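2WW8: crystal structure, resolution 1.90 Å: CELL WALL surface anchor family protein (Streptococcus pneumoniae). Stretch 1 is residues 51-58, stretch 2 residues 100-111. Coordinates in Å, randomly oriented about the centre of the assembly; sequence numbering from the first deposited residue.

Stretch 1, residues 51-58: VIKETGEG
Stretch 2 (100-111) TLTEAQPPVGYK

Two stretches of one chain, at least 49 residues apart in sequence wherever they touch, meet mainly through side chains. Their backbones run in the same general direction, as the register shows: CA-CA separations are 10.1 Å for Ile52-Glu103, 8.7 Å for Glu54-Pro107 and 8.0 Å for Gly56-Tyr110. At these separations the backbones are too far apart to pair as neighbouring strands, yet the shortening trend means that the chains draw together toward the end of stretch 1. The surface buried, both sides summed, is 284 Å².

Stretch 1 is extended from Val51 to Thr55, with phi between -107° and -127° and psi between 126° and 163°. The strand alternation sets the contact pattern: Ile52 and Glu54 point their CA-to-CB bonds toward stretch 2, whereas Val51 and Lys53 are out of reach and Thr55 points away.

Ile52 (phi/psi -122/126) has chi1 in the m well at -49° and chi2 between wells at 97°. Its CD1 lies 3.9 Å from CD1 of Leu101, an apolar contact between two buried side chains. Leu101, on a strand entering stretch 2 at Thr100, has phi/psi -106/127, chi1 t at -156° and chi2 off-well at -125°.

Glu54 (-121/127; chi1 m at -55°, chi2 -148°, chi3 -21°) is buried and gives the largest covered area, 62 Å². Its OE2 comes within 3.0 Å of Glu103 OE2, and its OE1 stands 3.5 Å from the same Glu103 OE2. Both are acceptor-acceptor approaches, so neither is scored as a hydrogen bond; the short one brings like charges together. A shared proton could relieve this, but the coordinates do not settle it. Glu103 reaches across with chi1 and chi2 both t (-160°, -161°) and chi3 29°. Glu54 OE1 also lies 3.2 Å from CD of Pro107, whose ring is C-gamma exo. Between these two partners the chain turns a corner at Ala104.

Pro107 also opens a type II turn running to Tyr110. Val108 has phi/psi -69/132 and Gly109 105/-22, the latter a conformation in which a CB would jam against the preceding carbonyl O. Tyr110 N donates to Pro107 O at 3.3 Å, closing the turn, and the Tyr110 side chain leaves it toward stretch 1 with chi1 m at -69° and chi2 -92°.

Gly56 (-146/-123) receives that ring: its CA is 3.7 Å from Tyr110 CE1, in an oblique position. An ideal CB here would fall 2.5 Å from Tyr110 OH, a clash, so the missing side chain is what admits the phenol.

Glu57 (-22/88) supplies the one hydrogen bond across the contact. Its N donates to Tyr110 OH at 3.3 Å with an N-H...O angle of 166°, long but nearly straight, and the donor sits at the ring edge near its plane. The side chain (chi1 -143°, chi2 p at 61°, chi3 -7°) leaves CA sideways. Gly58, with phi/psi 68/-68, lies beyond reach.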

ATOM      1  N   VAL A  51      33.191  28.511  -8.967  1.00 13.05           N
ATOM      2  CA  VAL A  51      34.267  28.455  -7.981  1.00 13.44           C
ATOM      3  C   VAL A  51      35.612  28.392  -8.744  1.00 14.12           C
ATOM      4  O   VAL A  51      35.703  27.706  -9.770  1.00 13.52           O
ATOM      5  CB  VAL A  51      34.050  27.249  -7.005  1.00 13.78           C
ATOM      6  CG1 VAL A  51      35.273  26.957  -6.122  1.00 12.20           C
ATOM      7  CG2 VAL A  51      32.767  27.413  -6.163  1.00 12.66           C
ATOM      8  N   ILE A  52      36.633  29.121  -8.279  1.00 14.58           N
ATOM      9  CA  ILE A  52      37.976  29.079  -8.884  1.00 14.62           C
ATOM     10  C   ILE A  52      39.054  28.674  -7.886  1.00 14.66           C
ATOM     11  O   ILE A  52      39.176  29.264  -6.814  1.00 13.85           O
ATOM     12  CB  ILE A  52      38.440  30.388  -9.552  1.00 14.56           C
ATOM     13  CG1 ILE A  52      37.385  30.978 -10.494  1.00 14.68           C
ATOM     14  CG2 ILE A  52      39.676  30.107 -10.389  1.00 14.04           C
ATOM     15  CD1 ILE A  52      36.522  32.075  -9.870  1.00 14.61           C
ATOM     16  N   LYS A  53      39.804  27.643  -8.259  1.00 15.48           N
ATOM     17  CA  LYS A  53      40.972  27.175  -7.524  1.00 16.89           C
ATOM     18  C   LYS A  53      42.220  27.578  -8.308  1.00 17.50           C
ATOM     19  O   LYS A  53      42.187  27.560  -9.551  1.00 16.87           O
ATOM     20  CB  LYS A  53      40.994  25.649  -7.383  1.00 17.00           C
ATOM     21  CG  LYS A  53      40.038  25.082  -6.356  1.00 19.72           C
ATOM     22  CD  LYS A  53      40.292  23.601  -6.148  1.00 22.57           C
ATOM     23  CE  LYS A  53      39.526  23.143  -4.925  1.00 27.02           C
ATOM     24  NZ  LYS A  53      40.148  21.899  -4.393  1.00 30.99           N
ATOM     25  N   GLU A  54      43.284  27.922  -7.569  1.00 17.40           N
ATOM     26  CA  GLU A  54      44.625  28.161  -8.134  1.00 18.18           C
ATOM     27  C   GLU A  54      45.692  27.230  -7.552  1.00 18.64           C
ATOM     28  O   GLU A  54      45.833  27.117  -6.327  1.00 18.34           O
ATOM     29  CB  GLU A  54      45.027  29.624  -7.982  1.00 17.37           C
ATOM     30  CG  GLU A  54      44.020  30.606  -8.580  1.00 17.88           C
ATOM     31  CD  GLU A  54      44.675  31.860  -9.135  1.00 21.33           C
ATOM     32  OE1 GLU A  54      45.822  32.149  -8.712  1.00 20.33           O
ATOM     33  OE2 GLU A  54      44.045  32.545  -9.979  1.00 19.31           O
ATOM     34  N   THR A  55      46.414  26.543  -8.438  1.00 19.79           N
ATOM     35  CA  THR A  55      47.580  25.755  -8.016  1.00 22.17           C
ATOM     36  C   THR A  55      48.931  26.304  -8.535  1.00 23.39           C
ATOM     37  O   THR A  55      48.980  27.106  -9.475  1.00 23.18           O
ATOM     38  CB  THR A  55      47.451  24.253  -8.383  1.00 21.54           C
ATOM     39  OG1 THR A  55      47.440  24.108  -9.814  1.00 20.26           O
ATOM     40  CG2 THR A  55      46.213  23.627  -7.719  1.00 22.83           C
ATOM     41  N   GLY A  56      50.026  25.860  -7.925  1.00 25.61           N
ATOM     42  CA  GLY A  56      51.370  26.286  -8.309  1.00 28.67           C
ATOM     43  C   GLY A  56      52.351  25.145  -8.120  1.00 30.99           C
ATOM     44  O   GLY A  56      52.148  24.075  -8.698  1.00 30.87           O
ATOM     45  N   GLU A  57      53.386  25.393  -7.311  1.00 32.96           N
ATOM     46  CA  GLU A  57      54.483  24.469  -6.964  1.00 34.85           C
ATOM     47  C   GLU A  57      54.203  22.971  -7.125  1.00 35.48           C
ATOM     48  O   GLU A  57      53.785  22.314  -6.162  1.00 35.98           O
ATOM     49  CB  GLU A  57      54.981  24.745  -5.534  1.00 35.13           C
ATOM     50  CG  GLU A  57      56.502  24.598  -5.321  1.00 37.08           C
ATOM     51  CD  GLU A  57      57.351  25.559  -6.166  1.00 39.58           C
ATOM     52  OE1 GLU A  57      56.790  26.269  -7.035  1.00 41.51           O
ATOM     53  OE2 GLU A  57      58.590  25.613  -5.976  1.00 37.84           O
ATOM     54  N   GLY A  58      54.449  22.445  -8.330  1.00 35.72           N
ATOM     55  CA  GLY A  58      54.034  21.085  -8.693  1.00 36.16           C
ATOM     56  C   GLY A  58      52.516  21.014  -8.772  1.00 36.46           C
ATOM     57  O   GLY A  58      51.940  20.857  -9.858  1.00 36.65           O
ATOM     58  N   THR A 100      31.795  38.495 -17.541  1.00 20.44           N
ATOM     59  CA  THR A 100      33.239  38.323 -17.676  1.00 20.23           C
ATOM     60  C   THR A 100      33.855  38.202 -16.284  1.00 20.03           C
ATOM     61  O   THR A 100      33.561  38.998 -15.383  1.00 19.51           O
ATOM     62  CB  THR A 100      33.943  39.398 -18.548  1.00 20.62           C
ATOM     63  OG1 THR A 100      33.246  39.527 -19.792  1.00 19.66           O
ATOM     64  CG2 THR A 100      35.400  39.008 -18.859  1.00 20.29           C
ATOM     65  N   LEU A 101      34.660  37.149 -16.150  1.00 19.98           N
ATOM     66  CA  LEU A 101      35.480  36.819 -14.982  1.00 20.11           C
ATOM     67  C   LEU A 101      36.947  37.124 -15.293  1.00 19.85           C
ATOM     68  O   LEU A 101      37.506  36.653 -16.298  1.00 19.54           O
ATOM     69  CB  LEU A 101      35.360  35.329 -14.646  1.00 19.81           C
ATOM     70  CG  LEU A 101      35.605  34.646 -13.287  1.00 21.00           C
ATOM     71  CD1 LEU A 101      36.641  33.533 -13.465  1.00 20.33           C
ATOM     72  CD2 LEU A 101      35.980  35.518 -12.087  1.00 17.97           C
ATOM     73  N   THR A 102      37.553  37.916 -14.410  1.00 19.71           N
ATOM     74  CA  THR A 102      38.957  38.344 -14.522  1.00 19.36           C
ATOM     75  C   THR A 102      39.678  38.164 -13.186  1.00 19.60           C
ATOM     76  O   THR A 102      39.119  38.373 -12.099  1.00 18.90           O
ATOM     77  CB  THR A 102      39.114  39.832 -14.926  1.00 19.21           C
ATOM     78  OG1 THR A 102      38.187  40.618 -14.166  1.00 18.65           O
ATOM     79  CG2 THR A 102      38.888  40.062 -16.423  1.00 17.96           C
ATOM     80  N   GLU A 103      40.937  37.754 -13.296  1.00 19.89           N
ATOM     81  CA  GLU A 103      41.854  37.814 -12.169  1.00 20.93           C
ATOM     82  C   GLU A 103      42.321  39.277 -11.959  1.00 20.78           C
ATOM     83  O   GLU A 103      42.977  39.873 -12.813  1.00 20.07           O
ATOM     84  CB  GLU A 103      43.008  36.834 -12.401  1.00 20.44           C
ATOM     85  CG  GLU A 103      43.767  36.425 -11.153  1.00 23.23           C
ATOM     86  CD  GLU A 103      45.132  35.854 -11.493  1.00 29.79           C
ATOM     87  OE1 GLU A 103      45.706  36.256 -12.550  1.00 34.06           O
ATOM     88  OE2 GLU A 103      45.645  35.008 -10.713  1.00 31.25           O
ATOM     89  N   ALA A 104      41.947  39.873 -10.831  1.00 21.21           N
ATOM     90  CA  ALA A 104      42.349  41.241 -10.541  1.00 22.02           C
ATOM     91  C   ALA A 104      43.791  41.244 -10.006  1.00 22.44           C
ATOM     92  O   ALA A 104      44.657  41.938 -10.542  1.00 21.96           O
ATOM     93  CB  ALA A 104      41.363  41.903  -9.570  1.00 21.87           C
ATOM     94  N   GLN A 105      44.050  40.462  -8.961  1.00 22.60           N
ATOM     95  CA  GLN A 105      45.424  40.190  -8.544  1.00 22.88           C
ATOM     96  C   GLN A 105      45.680  38.683  -8.356  1.00 22.86           C
ATOM     97  O   GLN A 105      44.805  37.975  -7.863  1.00 22.72           O
ATOM     98  CB  GLN A 105      45.815  41.032  -7.322  1.00 22.89           C
ATOM     99  CG  GLN A 105      45.298  40.566  -5.972  1.00 23.13           C
ATOM    100  CD  GLN A 105      45.871  41.388  -4.827  1.00 23.51           C
ATOM    101  OE1 GLN A 105      46.034  42.601  -4.939  1.00 20.92           O
ATOM    102  NE2 GLN A 105      46.164  40.732  -3.709  1.00 24.01           N
ATOM    103  N   PRO A 106      46.854  38.182  -8.791  1.00 22.83           N
ATOM    104  CA  PRO A 106      47.330  36.808  -8.544  1.00 22.57           C
ATOM    105  C   PRO A 106      47.958  36.654  -7.152  1.00 22.01           C
ATOM    106  O   PRO A 106      48.226  37.679  -6.522  1.00 22.07           O
ATOM    107  CB  PRO A 106      48.396  36.613  -9.631  1.00 22.52           C
ATOM    108  CG  PRO A 106      48.926  37.981  -9.888  1.00 22.79           C
ATOM    109  CD  PRO A 106      47.745  38.912  -9.719  1.00 22.83           C
ATOM    110  N   PRO A 107      48.202  35.416  -6.666  1.00 21.46           N
ATOM    111  CA  PRO A 107      48.917  35.255  -5.387  1.00 20.95           C
ATOM    112  C   PRO A 107      50.331  35.819  -5.465  1.00 20.97           C
ATOM    113  O   PRO A 107      50.860  35.979  -6.571  1.00 20.85           O
ATOM    114  CB  PRO A 107      48.995  33.738  -5.183  1.00 21.03           C
ATOM    115  CG  PRO A 107      47.988  33.138  -6.113  1.00 20.79           C
ATOM    116  CD  PRO A 107      47.820  34.115  -7.251  1.00 21.72           C
ATOM    117  N   VAL A 108      50.928  36.128  -4.316  1.00 20.75           N
ATOM    118  CA  VAL A 108      52.290  36.663  -4.298  1.00 19.97           C
ATOM    119  C   VAL A 108      53.247  35.551  -4.733  1.00 19.56           C
ATOM    120  O   VAL A 108      53.146  34.419  -4.249  1.00 19.24           O
ATOM    121  CB  VAL A 108      52.671  37.314  -2.939  1.00 20.17           C
ATOM    122  CG1 VAL A 108      52.024  38.704  -2.824  1.00 20.41           C
ATOM    123  CG2 VAL A 108      52.300  36.428  -1.743  1.00 19.49           C
ATOM    124  N   GLY A 109      54.149  35.874  -5.663  1.00 18.77           N
ATOM    125  CA  GLY A 109      55.055  34.887  -6.255  1.00 17.14           C
ATOM    126  C   GLY A 109      54.711  34.464  -7.676  1.00 16.51           C
ATOM    127  O   GLY A 109      55.590  33.988  -8.394  1.00 16.67           O
ATOM    128  N   TYR A 110      53.454  34.648  -8.084  1.00 15.35           N
ATOM    129  CA  TYR A 110      52.908  34.099  -9.329  1.00 14.54           C
ATOM    130  C   TYR A 110      52.565  35.150 -10.399  1.00 15.13           C
ATOM    131  O   TYR A 110      52.076  36.238 -10.086  1.00 13.97           O
ATOM    132  CB  TYR A 110      51.725  33.137  -9.017  1.00 13.26           C
ATOM    133  CG  TYR A 110      52.231  31.875  -8.332  1.00 11.02           C
ATOM    134  CD1 TYR A 110      52.570  30.731  -9.071  1.00  7.68           C
ATOM    135  CD2 TYR A 110      52.447  31.855  -6.948  1.00  9.05           C
ATOM    136  CE1 TYR A 110      53.101  29.594  -8.441  1.00  6.90           C
ATOM    137  CE2 TYR A 110      52.959  30.723  -6.303  1.00  8.24           C
ATOM    138  CZ  TYR A 110      53.287  29.598  -7.056  1.00  8.03           C
ATOM    139  OH  TYR A 110      53.801  28.498  -6.404  1.00  3.44           O
ATOM    140  N   LYS A 111      52.824  34.817 -11.664  1.00 16.98           N
ATOM    141  CA  LYS A 111      52.431  35.639 -12.816  1.00 19.55           C
ATOM    142  C   LYS A 111      50.933  35.932 -12.845  1.00 21.11           C
ATOM    143  O   LYS A 111      50.144  35.083 -12.413  1.00 21.05           O
ATOM    144  CB  LYS A 111      52.775  34.920 -14.126  1.00 19.52           C
ATOM    145  CG  LYS A 111      54.061  35.339 -14.835  1.00 21.41           C
ATOM    146  CD  LYS A 111      54.195  34.394 -16.019  1.00 23.36           C
ATOM    147  CE  LYS A 111      55.517  34.515 -16.727  1.00 23.54           C
ATOM    148  NZ  LYS A 111      55.574  33.370 -17.664  1.00 24.23           N
TER